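Local coordinates for protein LAO/AO transport system kinase (PDB 2P67) that belongs to the MeaB family of P-loop NTPases and has a parallel beta sheet flanked by helices, at residues N55-G60 against H253-F258; I214-Y219 against V237-A242; A88-D93 against Q135-L140; L79-G84 against E117-R122. All blocks are in the same frame, centred on the assembly; numbering follows the deposited sequence.

Contact 1 of 4, residues N55-G60 against H253-F258; sequences NTLRLG and HAIIDF
Leu57, Leu59 and Ile255 make the whole of this contact, and they illustrate how a strand receives a helix through a single branched residue. The apolar part converges on one methyl. CG2 of Ile255 lies 3.9 Å from CD2 of Leu59 and 4.1 Å from CD2 of Leu57, so two leucines spaced two residues apart on a strand share one partner. They arrive differently: Leu59 and Ile255 meet tip to tip, whereas the Leu57 side chain runs obliquely across the isoleucine. Their first torsions differ as well. Leu57 carries CG opposite its backbone N (chi1 177°) and Leu59 carries it opposite the carbonyl carbon (chi1 -57°), and with these torsions both CD2 atoms end near the same methyl. All three residues are buried.

None of the backbone hydrogen bonds joins the two segments. Leu57 pairs with Asp150 and Val152, Leu59 with Val152 and Val154, at the start of strand 151-157, while helix 253-258 keeps its own i to i+4 bonds. Ile255 also packs on Ile174 of strand 172-177, the other neighbour of strand 57-63. Helix 248-264 therefore lies against a face of the central parallel sheet, an alpha/beta layering characteristic of the P-loop NTPase fold.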
loop_
_atom_site.group_PDB
_atom_site.type_symbol
_atom_site.label_atom_id
_atom_site.label_comp_id
_atom_site.label_asym_id
_atom_site.label_seq_id
_atom_site.Cartn_x
_atom_site.Cartn_y
_atom_site.Cartn_z
ATOM N N ASN A 55 0.464 26.865 -10.794
ATOM C CA ASN A 55 -0.591 27.764 -10.331
ATOM C C ASN A 55 -1.947 27.381 -10.912
ATOM O O ASN A 55 -2.744 28.233 -11.335
ATOM C CB ASN A 55 -0.235 29.217 -10.661
ATOM C CG ASN A 55 0.582 29.877 -9.545
ATOM O OD1 ASN A 55 0.081 30.115 -8.433
ATOM N ND2 ASN A 55 1.839 30.151 -9.830
ATOM N N THR A 56 -2.197 26.080 -10.915
ATOM C CA THR A 56 -3.397 25.503 -11.505
ATOM C C THR A 56 -3.975 24.508 -10.486
ATOM O O THR A 56 -3.237 23.714 -9.905
ATOM C CB THR A 56 -3.039 24.785 -12.817
ATOM O OG1 THR A 56 -2.500 25.740 -13.744
ATOM C CG2 THR A 56 -4.270 24.099 -13.435
ATOM N N LEU A 57 -5.284 24.578 -10.256
ATOM C CA LEU A 57 -5.950 23.564 -9.442
ATOM C C LEU A 57 -6.028 22.258 -10.250
ATOM O O LEU A 57 -6.638 22.226 -11.324
ATOM C CB LEU A 57 -7.348 24.041 -9.037
ATOM C CG LEU A 57 -8.233 23.069 -8.236
ATOM C CD1 LEU A 57 -7.586 22.638 -6.916
ATOM C CD2 LEU A 57 -9.620 23.654 -8.032
ATOM N N ARG A 58 -5.402 21.209 -9.725
ATOM C CA ARG A 58 -5.339 19.905 -10.406
ATOM C C ARG A 58 -6.357 18.979 -9.754
ATOM O O ARG A 58 -6.253 18.673 -8.559
ATOM C CB ARG A 58 -3.936 19.318 -10.272
ATOM C CG ARG A 58 -2.822 20.197 -10.891
ATOM C CD ARG A 58 -1.461 19.850 -10.266
ATOM N NE ARG A 58 -1.007 18.481 -10.544
ATOM C CZ ARG A 58 -0.162 18.135 -11.522
ATOM N NH1 ARG A 58 0.304 19.045 -12.395
ATOM N NH2 ARG A 58 0.198 16.860 -11.656
ATOM N N LEU A 59 -7.351 18.569 -10.527
ATOM C CA LEU A 59 -8.383 17.672 -10.013
ATOM C C LEU A 59 -8.311 16.297 -10.658
ATOM O O LEU A 59 -8.064 16.189 -11.872
ATOM C CB LEU A 59 -9.779 18.264 -10.275
ATOM C CG LEU A 59 -10.055 19.660 -9.711
ATOM C CD1 LEU A 59 -11.470 20.113 -10.107
ATOM C CD2 LEU A 59 -9.886 19.696 -8.194
ATOM N N GLY A 60 -8.563 15.251 -9.868
ATOM C CA GLY A 60 -8.716 13.921 -10.426
ATOM C C GLY A 60 -10.152 13.492 -10.264
ATOM O O GLY A 60 -10.769 13.694 -9.191
ATOM N N HIS A 253 -18.230 23.888 -4.469
ATOM C CA HIS A 253 -18.042 24.517 -3.185
ATOM C C HIS A 253 -17.275 23.650 -2.183
ATOM O O HIS A 253 -16.472 24.162 -1.417
ATOM C CB HIS A 253 -19.383 24.988 -2.646
ATOM C CG HIS A 253 -19.931 26.137 -3.429
ATOM N ND1 HIS A 253 -21.277 26.427 -3.506
ATOM C CD2 HIS A 253 -19.300 27.046 -4.210
ATOM C CE1 HIS A 253 -21.446 27.491 -4.275
ATOM N NE2 HIS A 253 -20.262 27.881 -4.720
ATOM N N ALA A 254 -17.512 22.348 -2.220
ATOM C CA ALA A 254 -16.783 21.424 -1.364
ATOM C C ALA A 254 -15.309 21.361 -1.768
ATOM O O ALA A 254 -14.433 21.286 -0.911
ATOM C CB ALA A 254 -17.411 20.040 -1.398
ATOM N N ILE A 255 -15.046 21.365 -3.075
ATOM C CA ILE A 255 -13.673 21.411 -3.585
ATOM C C ILE A 255 -12.957 22.669 -3.104
ATOM O O ILE A 255 -11.802 22.600 -2.680
ATOM C CB ILE A 255 -13.613 21.263 -5.140
ATOM C CG1 ILE A 255 -14.033 19.837 -5.531
ATOM C CG2 ILE A 255 -12.174 21.559 -5.672
ATOM C CD1 ILE A 255 -14.520 19.631 -6.973
ATOM N N ILE A 256 -13.636 23.810 -3.166
ATOM C CA ILE A 256 -13.072 25.060 -2.645
ATOM C C ILE A 256 -12.780 24.940 -1.134
ATOM O O ILE A 256 -11.718 25.341 -0.681
ATOM C CB ILE A 256 -13.966 26.281 -2.982
ATOM C CG1 ILE A 256 -13.955 26.519 -4.496
ATOM C CG2 ILE A 256 -13.471 27.534 -2.233
ATOM C CD1 ILE A 256 -15.058 27.433 -4.978
ATOM N N ASP A 257 -13.710 24.348 -0.380
ATOM C CA ASP A 257 -13.530 24.092 1.056
ATOM C C ASP A 257 -12.294 23.211 1.329
ATOM O O ASP A 257 -11.511 23.466 2.252
ATOM C CB ASP A 257 -14.797 23.428 1.634
ATOM C CG ASP A 257 -15.969 24.403 1.804
ATOM O OD1 ASP A 257 -15.784 25.647 1.681
ATOM O OD2 ASP A 257 -17.098 23.915 2.054
ATOM N N PHE A 258 -12.116 22.182 0.501
ATOM C CA PHE A 258 -10.914 21.332 0.550
ATOM C C PHE A 258 -9.636 22.171 0.359
ATOM O O PHE A 258 -8.685 22.060 1.143
ATOM C CB PHE A 258 -11.011 20.219 -0.521
ATOM C CG PHE A 258 -9.753 19.374 -0.648
ATOM C CD1 PHE A 258 -9.607 18.194 0.100
ATOM C CD2 PHE A 258 -8.719 19.753 -1.530
ATOM C CE1 PHE A 258 -8.444 17.395 -0.004
ATOM C CE2 PHE A 258 -7.544 18.964 -1.633
ATOM C CZ PHE A 258 -7.416 17.776 -0.881
#

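Contact 2 of 4, residues I214-Y219 against V237-A242; sequences IARHMY and VLTCSA
Arg216 reaches from its helix to the strand and donates NE to the backbone O of Val237 at 2.9 Å. The bond is bent, with an N-H...O angle of 131°, and the donor stands well above the carbonyl plane. NH1 of Arg216 adds a weak bond to the same oxygen; since the position of NH1 is less certain, NE is the sounder donor.

The aliphatic part of the arginine belongs to the same first shell. Its CG packs 3.6 Å from CG1 of Val237 and 3.7 Å from CG2 of Thr239, and the threonine side chain crosses it at about a right angle. Chi1 of -170° swings the Arg216 chain away from the backbone N and across the strand, and a bend at chi2 follows. Tyr219 contributes through its base: its CB sits 4.0 Å from CG2 of Val237, while the ring leads off elsewhere.

Farther out, the polar ends have their own partners. NH1 of Arg216, with the same reservation about its place, also approaches OE2 of Glu220, one turn along the helix, in a salt bridge, and Thr239 OG1 is hydrogen-bonded to Asp204, leaving the methyl of Thr239 for the arginine. Val237 is bedded further on Glu220 and Leu223.

Helix 214-219 and strand 237-239 run nearly antiparallel, at 168°, with their axes 8.2 Å apart. This is the packing of a helix on the strand that follows it, within the beta-alpha-beta unit of strand 198-201, helix 209-225 and strand 236-239, at one edge of the sheet.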
loop_
_atom_site.group_PDB
_atom_site.type_symbol
_atom_site.label_atom_id
_atom_site.label_comp_id
_atom_site.label_asym_id
_atom_site.label_seq_id
_atom_site.Cartn_x
_atom_site.Cartn_y
_atom_site.Cartn_z
ATOM N N ILE A 214 -28.969 5.717 0.525
ATOM C CA ILE A 214 -28.358 4.577 1.203
ATOM C C ILE A 214 -26.879 4.449 0.795
ATOM O O ILE A 214 -26.005 4.241 1.643
ATOM C CB ILE A 214 -29.164 3.257 0.949
ATOM C CG1 ILE A 214 -30.521 3.334 1.690
ATOM C CG2 ILE A 214 -28.365 1.998 1.411
ATOM C CD1 ILE A 214 -31.531 2.264 1.231
ATOM N N ALA A 215 -26.605 4.595 -0.501
ATOM C CA ALA A 215 -25.220 4.548 -0.969
ATOM C C ALA A 215 -24.393 5.700 -0.355
ATOM O O ALA A 215 -23.286 5.509 0.151
ATOM C CB ALA A 215 -25.179 4.597 -2.511
ATOM N N ARG A 216 -24.955 6.898 -0.383
ATOM C CA ARG A 216 -24.282 8.061 0.175
ATOM C C ARG A 216 -23.972 7.815 1.662
ATOM O O ARG A 216 -22.860 8.080 2.136
ATOM C CB ARG A 216 -25.185 9.281 0.008
ATOM C CG ARG A 216 -24.456 10.538 0.351
ATOM C CD ARG A 216 -25.332 11.572 0.986
ATOM N NE ARG A 216 -24.421 12.399 1.746
ATOM C CZ ARG A 216 -24.143 12.219 3.026
ATOM N NH1 ARG A 216 -23.264 13.014 3.600
ATOM N NH2 ARG A 216 -24.766 11.284 3.740
ATOM N N HIS A 217 -24.957 7.290 2.394
ATOM C CA HIS A 217 -24.773 6.988 3.823
ATOM C C HIS A 217 -23.630 5.987 4.086
ATOM O O HIS A 217 -22.838 6.169 5.019
ATOM C CB HIS A 217 -26.078 6.448 4.405
ATOM C CG HIS A 217 -26.051 6.292 5.888
ATOM N ND1 HIS A 217 -26.323 7.340 6.745
ATOM C CD2 HIS A 217 -25.758 5.228 6.670
ATOM C CE1 HIS A 217 -26.217 6.917 7.994
ATOM N NE2 HIS A 217 -25.870 5.643 7.976
ATOM N N MET A 218 -23.545 4.957 3.248
ATOM C CA MET A 218 -22.565 3.878 3.404
ATOM C C MET A 218 -21.136 4.430 3.268
ATOM O O MET A 218 -20.286 4.194 4.138
ATOM C CB MET A 218 -22.838 2.762 2.370
ATOM C CG MET A 218 -21.816 1.616 2.440
ATOM S SD MET A 218 -22.056 0.404 1.115
ATOM C CE MET A 218 -21.734 1.343 -0.347
ATOM N N TYR A 219 -20.873 5.174 2.190
ATOM C CA TYR A 219 -19.547 5.799 2.003
ATOM C C TYR A 219 -19.208 6.729 3.148
ATOM O O TYR A 219 -18.075 6.754 3.642
ATOM C CB TYR A 219 -19.464 6.547 0.659
ATOM C CG TYR A 219 -19.311 5.575 -0.471
ATOM C CD1 TYR A 219 -18.059 5.025 -0.767
ATOM C CD2 TYR A 219 -20.410 5.169 -1.225
ATOM C CE1 TYR A 219 -17.904 4.098 -1.789
ATOM C CE2 TYR A 219 -20.254 4.224 -2.262
ATOM C CZ TYR A 219 -18.984 3.696 -2.509
ATOM O OH TYR A 219 -18.785 2.788 -3.517
ATOM N N VAL A 237 -19.122 13.259 1.344
ATOM C CA VAL A 237 -19.851 12.444 0.395
ATOM C C VAL A 237 -21.101 13.233 0.011
ATOM O O VAL A 237 -21.946 13.538 0.878
ATOM C CB VAL A 237 -20.239 11.065 0.984
ATOM C CG1 VAL A 237 -20.891 10.180 -0.084
ATOM C CG2 VAL A 237 -19.005 10.366 1.573
ATOM N N LEU A 238 -21.194 13.563 -1.273
ATOM C CA LEU A 238 -22.285 14.388 -1.788
ATOM C C LEU A 238 -23.057 13.644 -2.871
ATOM O O LEU A 238 -22.573 12.671 -3.414
ATOM C CB LEU A 238 -21.753 15.723 -2.324
ATOM C CG LEU A 238 -20.969 16.603 -1.339
ATOM C CD1 LEU A 238 -20.611 17.944 -1.952
ATOM C CD2 LEU A 238 -21.748 16.807 -0.050
ATOM N N THR A 239 -24.275 14.096 -3.155
ATOM C CA THR A 239 -25.039 13.540 -4.262
ATOM C C THR A 239 -25.385 14.666 -5.232
ATOM O O THR A 239 -25.413 15.855 -4.855
ATOM C CB THR A 239 -26.363 12.881 -3.805
ATOM O OG1 THR A 239 -27.260 13.917 -3.377
ATOM C CG2 THR A 239 -26.136 11.822 -2.674
ATOM N N CYS A 240 -25.663 14.286 -6.479
ATOM C CA CYS A 240 -26.033 15.256 -7.509
ATOM C C CYS A 240 -26.886 14.609 -8.578
ATOM O O CYS A 240 -27.009 13.391 -8.632
ATOM C CB CYS A 240 -24.793 15.918 -8.134
ATOM S SG CYS A 240 -23.677 14.816 -9.036
ATOM N N SER A 241 -27.517 15.438 -9.406
ATOM C CA SER A 241 -28.066 14.969 -10.672
ATOM C C SER A 241 -27.456 15.830 -11.758
ATOM O O SER A 241 -27.866 16.976 -11.926
ATOM C CB SER A 241 -29.593 15.105 -10.720
ATOM O OG SER A 241 -30.086 14.535 -11.929
ATOM N N ALA A 242 -26.466 15.294 -12.470
ATOM C CA ALA A 242 -25.830 16.049 -13.554
ATOM C C ALA A 242 -26.888 16.483 -14.573
ATOM O O ALA A 242 -26.965 17.651 -14.928
ATOM C CB ALA A 242 -24.752 15.222 -14.233
#

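Contact 3 of 4, residues A88-D93 against Q135-L140; sequences AVIAVD and QRAREL
Away from the helix face on which Ala137 and Leu140 meet Ile90 and Val92, the carboxylate of Glu139 is gripped by several groups. Gln135 NE2 donates to Glu139 OE2 at 2.9 Å, with an N-H...O angle of 144°, approaching from above the carboxylate plane. OE1 of Glu139 lies at the edge of the Arg136 guanidinium in a long salt bridge, and it forms a further salt bridge with Arg317 of the second subunit. Two neighbours one turn apart or less thus steady the group, probably favouring its ionised form, and it reaches across to the other chain.

The contact with the strand is wholly apolar, so the helix divides its labour between two sides. CG2 of Val92 approaches CB of Ala137 at 4.0 Å. Ile90 splits its two branches: CD1 lies 4.2 Å from CB of Leu140, the two side chains crossing at a slant, while CG2 touches the CA and CB of Ala137 more loosely, both at 4.4 Å. Chi1 of -53° places that CG2 opposite the backbone N, from where it meets Ala137. Consistent with the small alanine, the CA atoms of Ile90 and Ala137 lie 6.9 Å apart.

Helix 135-140 runs almost antiparallel to strand 88-92, at 171°. Val124 of strand 119-124 touches Ile90, Val92 and Leu140, Val152 and Val154 of strand 151-157 flank the two strand residues, and helix 21-32 packs on Leu140 through Met28.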
loop_
_atom_site.group_PDB
_atom_site.type_symbol
_atom_site.label_atom_id
_atom_site.label_comp_id
_atom_site.label_asym_id
_atom_site.label_seq_id
_atom_site.Cartn_x
_atom_site.Cartn_y
_atom_site.Cartn_z
ATOM N N ALA A 88 -9.205 22.497 -18.506
ATOM C CA ALA A 88 -8.670 21.483 -19.416
ATOM C C ALA A 88 -9.037 20.124 -18.836
ATOM O O ALA A 88 -9.042 19.951 -17.599
ATOM C CB ALA A 88 -7.149 21.603 -19.529
ATOM N N VAL A 89 -9.351 19.182 -19.723
ATOM C CA VAL A 89 -9.686 17.806 -19.328
ATOM C C VAL A 89 -8.727 16.831 -20.029
ATOM O O VAL A 89 -8.629 16.827 -21.270
ATOM C CB VAL A 89 -11.155 17.468 -19.653
ATOM C CG1 VAL A 89 -11.479 16.017 -19.255
ATOM C CG2 VAL A 89 -12.081 18.396 -18.891
ATOM N N ILE A 90 -8.006 16.050 -19.228
ATOM C CA ILE A 90 -7.111 15.017 -19.728
ATOM C C ILE A 90 -7.816 13.683 -19.475
ATOM O O ILE A 90 -7.958 13.257 -18.330
ATOM C CB ILE A 90 -5.742 15.072 -19.032
ATOM C CG1 ILE A 90 -5.139 16.494 -19.134
ATOM C CG2 ILE A 90 -4.829 13.961 -19.533
ATOM C CD1 ILE A 90 -4.967 17.009 -20.564
ATOM N N ALA A 91 -8.268 13.070 -20.560
ATOM C CA ALA A 91 -9.094 11.858 -20.539
ATOM C C ALA A 91 -8.239 10.602 -20.756
ATOM O O ALA A 91 -7.850 10.274 -21.882
ATOM C CB ALA A 91 -10.216 11.984 -21.589
ATOM N N VAL A 92 -7.905 9.922 -19.664
ATOM C CA VAL A 92 -6.935 8.830 -19.723
ATOM C C VAL A 92 -7.639 7.507 -20.011
ATOM O O VAL A 92 -8.665 7.187 -19.406
ATOM C CB VAL A 92 -6.070 8.740 -18.445
ATOM C CG1 VAL A 92 -5.063 7.605 -18.555
ATOM C CG2 VAL A 92 -5.347 10.088 -18.170
ATOM N N ASP A 93 -7.102 6.753 -20.961
ATOM C CA ASP A 93 -7.694 5.452 -21.265
ATOM C C ASP A 93 -7.457 4.448 -20.135
ATOM O O ASP A 93 -6.396 4.477 -19.485
ATOM C CB ASP A 93 -7.220 4.924 -22.625
ATOM C CG ASP A 93 -8.296 5.045 -23.680
ATOM O OD1 ASP A 93 -8.811 3.990 -24.126
ATOM O OD2 ASP A 93 -8.675 6.187 -24.025
ATOM N N GLN A 135 3.172 8.942 -17.004
ATOM C CA GLN A 135 4.116 10.016 -17.346
ATOM C C GLN A 135 3.483 10.958 -18.379
ATOM O O GLN A 135 3.602 12.170 -18.272
ATOM C CB GLN A 135 5.471 9.473 -17.853
ATOM C CG GLN A 135 6.392 10.576 -18.353
ATOM C CD GLN A 135 7.796 10.118 -18.718
ATOM O OE1 GLN A 135 8.326 9.157 -18.150
ATOM N NE2 GLN A 135 8.422 10.832 -19.663
ATOM N N ARG A 136 2.798 10.387 -19.368
ATOM C CA ARG A 136 2.158 11.174 -20.417
ATOM C C ARG A 136 1.085 12.135 -19.885
ATOM O O ARG A 136 1.074 13.319 -20.254
ATOM C CB ARG A 136 1.575 10.234 -21.493
ATOM C CG ARG A 136 1.030 10.938 -22.745
ATOM C CD ARG A 136 2.002 11.980 -23.375
ATOM N NE ARG A 136 3.402 11.543 -23.423
ATOM C CZ ARG A 136 3.893 10.626 -24.261
ATOM N NH1 ARG A 136 3.100 10.015 -25.147
ATOM N NH2 ARG A 136 5.189 10.303 -24.205
ATOM N N ALA A 137 0.206 11.631 -19.014
ATOM C CA ALA A 137 -0.818 12.464 -18.385
ATOM C C ALA A 137 -0.181 13.640 -17.660
ATOM O O ALA A 137 -0.642 14.773 -17.808
ATOM C CB ALA A 137 -1.693 11.625 -17.419
ATOM N N ARG A 138 0.871 13.361 -16.882
ATOM C CA ARG A 138 1.573 14.400 -16.142
ATOM C C ARG A 138 2.159 15.479 -17.058
ATOM O O ARG A 138 2.038 16.680 -16.768
ATOM C CB ARG A 138 2.670 13.806 -15.262
ATOM C CG ARG A 138 2.163 13.069 -14.040
ATOM C CD ARG A 138 3.315 12.539 -13.216
ATOM N NE ARG A 138 2.873 11.432 -12.376
ATOM C CZ ARG A 138 2.641 11.483 -11.067
ATOM N NH1 ARG A 138 2.826 12.615 -10.383
ATOM N NH2 ARG A 138 2.231 10.368 -10.441
ATOM N N GLU A 139 2.812 15.058 -18.139
ATOM C CA GLU A 139 3.392 16.023 -19.072
ATOM C C GLU A 139 2.310 16.898 -19.753
ATOM O O GLU A 139 2.471 18.120 -19.893
ATOM C CB GLU A 139 4.304 15.308 -20.081
ATOM C CG GLU A 139 5.502 14.672 -19.382
ATOM C CD GLU A 139 6.360 13.826 -20.287
ATOM O OE1 GLU A 139 5.872 13.387 -21.362
ATOM O OE2 GLU A 139 7.532 13.612 -19.903
ATOM N N LEU A 140 1.197 16.284 -20.154
ATOM C CA LEU A 140 0.124 17.041 -20.764
ATOM C C LEU A 140 -0.471 18.040 -19.758
ATOM O O LEU A 140 -0.808 19.153 -20.134
ATOM C CB LEU A 140 -0.951 16.105 -21.293
ATOM C CG LEU A 140 -0.538 15.093 -22.379
ATOM C CD1 LEU A 140 -1.790 14.370 -22.844
ATOM C CD2 LEU A 140 0.142 15.758 -23.577
#

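Contact 4 of 4, residues L79-G84 against E117-R122; sequences LLIREG and EAAFIR
Ile81 sets its side chain against Ala118 and Ala119, and the closely packed part of the contact is the end of the isoleucine on the buried Ala119. There CD1 of Ile81 lies 3.9 Å from CB of Ala119. Chi1 of -72° sends CG1 opposite the carbonyl carbon, and the extended chi2 (155°) carries CD1 onward to this alanine. One methyl thus rests on the start of strand 119-122. Val87 of strand 87-92, together with Leu113 and Ala116 of the loop, adds to the surroundings of Ile81.

Nearer solvent the packing is looser. Ala118, the residue just before the strand, is partly exposed, and its CB is faced by CG1 and CG2 of Ile81 at 4.1 and 4.2 Å. Beyond it Arg82, Glu83 and Gly84 are exposed, as is Glu117 at the start of the opposite segment. Here the helix ends: Gly84 N bonds back to Ile81 O at 2.8 Å in a Schellman motif, with the positive phi of 80° that glycine readily adopts. Arg82 folds back so that CA of Leu79 lies against one face of its guanidinium, toward the rim.

Between the segments the chemistry is therefore purely apolar. Methyl groups meet without a directional bond to fix their register, which implies that hydrophobic burial and the fit of the methyls probably join helix 69-82 to the outermost strand of the sheet in this chain.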
loop_
_atom_site.group_PDB
_atom_site.type_symbol
_atom_site.label_atom_id
_atom_site.label_comp_id
_atom_site.label_asym_id
_atom_site.label_seq_id
_atom_site.Cartn_x
_atom_site.Cartn_y
_atom_site.Cartn_z
ATOM N N LEU A 79 -20.075 24.557 -15.345
ATOM C CA LEU A 79 -20.123 25.413 -14.144
ATOM C C LEU A 79 -18.858 26.251 -13.977
ATOM O O LEU A 79 -18.928 27.451 -13.696
ATOM C CB LEU A 79 -20.377 24.574 -12.880
ATOM C CG LEU A 79 -20.461 25.270 -11.516
ATOM C CD1 LEU A 79 -21.252 24.398 -10.589
ATOM C CD2 LEU A 79 -19.119 25.565 -10.907
ATOM N N LEU A 80 -17.695 25.621 -14.139
ATOM C CA LEU A 80 -16.412 26.311 -13.982
ATOM C C LEU A 80 -16.272 27.419 -15.018
ATOM O O LEU A 80 -15.793 28.504 -14.701
ATOM C CB LEU A 80 -15.235 25.333 -14.100
ATOM C CG LEU A 80 -15.152 24.272 -12.997
ATOM C CD1 LEU A 80 -14.092 23.178 -13.301
ATOM C CD2 LEU A 80 -14.869 24.939 -11.685
ATOM N N ILE A 81 -16.717 27.139 -16.237
ATOM C CA ILE A 81 -16.637 28.124 -17.319
ATOM C C ILE A 81 -17.557 29.313 -17.034
ATOM O O ILE A 81 -17.153 30.469 -17.204
ATOM C CB ILE A 81 -16.910 27.491 -18.693
ATOM C CG1 ILE A 81 -15.715 26.618 -19.102
ATOM C CG2 ILE A 81 -17.164 28.570 -19.767
ATOM C CD1 ILE A 81 -16.068 25.540 -20.056
ATOM N N ARG A 82 -18.767 29.029 -16.567
ATOM C CA ARG A 82 -19.666 30.087 -16.092
ATOM C C ARG A 82 -19.041 30.951 -15.008
ATOM O O ARG A 82 -19.315 32.146 -14.950
ATOM C CB ARG A 82 -20.993 29.512 -15.609
ATOM C CG ARG A 82 -22.001 29.322 -16.719
ATOM C CD ARG A 82 -23.321 28.820 -16.177
ATOM N NE ARG A 82 -23.471 27.395 -16.454
ATOM C CZ ARG A 82 -23.582 26.438 -15.542
ATOM N NH1 ARG A 82 -23.707 25.189 -15.939
ATOM N NH2 ARG A 82 -23.603 26.717 -14.251
ATOM N N GLU A 83 -18.195 30.363 -14.157
ATOM C CA GLU A 83 -17.469 31.116 -13.127
ATOM C C GLU A 83 -16.342 31.959 -13.731
ATOM O O GLU A 83 -15.607 32.627 -13.005
ATOM C CB GLU A 83 -16.871 30.181 -12.064
ATOM C CG GLU A 83 -17.888 29.436 -11.178
ATOM C CD GLU A 83 -18.583 30.333 -10.159
ATOM O OE1 GLU A 83 -17.906 31.157 -9.499
ATOM O OE2 GLU A 83 -19.816 30.200 -10.012
ATOM N N GLY A 84 -16.192 31.893 -15.052
ATOM C CA GLY A 84 -15.131 32.605 -15.766
ATOM C C GLY A 84 -13.768 31.920 -15.723
ATOM O O GLY A 84 -12.739 32.582 -15.886
ATOM N N GLU A 117 -15.207 27.495 -25.742
ATOM C CA GLU A 117 -13.866 27.969 -26.137
ATOM C C GLU A 117 -12.903 28.076 -24.946
ATOM O O GLU A 117 -11.680 28.042 -25.118
ATOM C CB GLU A 117 -13.958 29.312 -26.886
ATOM C CG GLU A 117 -14.672 29.213 -28.244
ATOM C CD GLU A 117 -14.829 30.562 -28.944
ATOM O OE1 GLU A 117 -14.602 31.620 -28.302
ATOM O OE2 GLU A 117 -15.186 30.559 -30.148
ATOM N N ALA A 118 -13.471 28.191 -23.742
ATOM C CA ALA A 118 -12.685 28.252 -22.510
ATOM C C ALA A 118 -12.363 26.857 -21.963
ATOM O O ALA A 118 -11.803 26.731 -20.871
ATOM C CB ALA A 118 -13.405 29.115 -21.449
ATOM N N ALA A 119 -12.718 25.819 -22.723
ATOM C CA ALA A 119 -12.321 24.447 -22.385
ATOM C C ALA A 119 -11.324 23.840 -23.399
ATOM O O ALA A 119 -11.090 24.391 -24.497
ATOM C CB ALA A 119 -13.544 23.563 -22.202
ATOM N N PHE A 120 -10.719 22.716 -23.020
ATOM C CA PHE A 120 -9.750 22.033 -23.868
ATOM C C PHE A 120 -9.774 20.572 -23.417
ATOM O O PHE A 120 -9.483 20.288 -22.256
ATOM C CB PHE A 120 -8.348 22.645 -23.659
ATOM C CG PHE A 120 -7.313 22.182 -24.660
ATOM C CD1 PHE A 120 -7.031 22.950 -25.800
ATOM C CD2 PHE A 120 -6.607 20.993 -24.458
ATOM C CE1 PHE A 120 -6.073 22.532 -26.743
ATOM C CE2 PHE A 120 -5.642 20.567 -25.383
ATOM C CZ PHE A 120 -5.379 21.348 -26.545
ATOM N N ILE A 121 -10.102 19.660 -24.328
ATOM C CA ILE A 121 -10.198 18.232 -24.000
ATOM C C ILE A 121 -9.185 17.398 -24.806
ATOM O O ILE A 121 -9.152 17.499 -26.035
ATOM C CB ILE A 121 -11.647 17.691 -24.255
ATOM C CG1 ILE A 121 -12.694 18.544 -23.536
ATOM C CG2 ILE A 121 -11.750 16.214 -23.845
ATOM C CD1 ILE A 121 -14.077 18.507 -24.187
ATOM N N ARG A 122 -8.378 16.577 -24.131
ATOM C CA ARG A 122 -7.371 15.749 -24.812
ATOM C C ARG A 122 -7.318 14.331 -24.232
ATOM O O ARG A 122 -7.194 14.175 -23.018
ATOM C CB ARG A 122 -5.990 16.412 -24.701
ATOM C CG ARG A 122 -4.897 15.765 -25.551
ATOM C CD ARG A 122 -5.029 16.141 -27.035
ATOM N NE ARG A 122 -3.924 15.550 -27.791
ATOM C CZ ARG A 122 -3.241 16.172 -28.756
ATOM N NH1 ARG A 122 -2.246 15.524 -29.350
ATOM N NH2 ARG A 122 -3.523 17.434 -29.114
#

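Contact 1 opens first, at strand 57-63, and closes last, on helix 248-264; its long loop encloses the other three. Inside it, contact 4 begins at the end of helix 69-82 and closes on strand 119-124, but strand 87-92, where contact 3 begins, intervenes, and contact 3 closes only at helix 133-146. Contacts 4 and 3 therefore cross, and their strands are neighbours, Val89 N lying 2.8 Å from Phe120 O. Contact 2 follows in series, a short closure between helix 209-225 and strand 236-239, and touches contact 1 through Leu238 and Ala254. Together they tie helices to the centre and both edges of one parallel sheet.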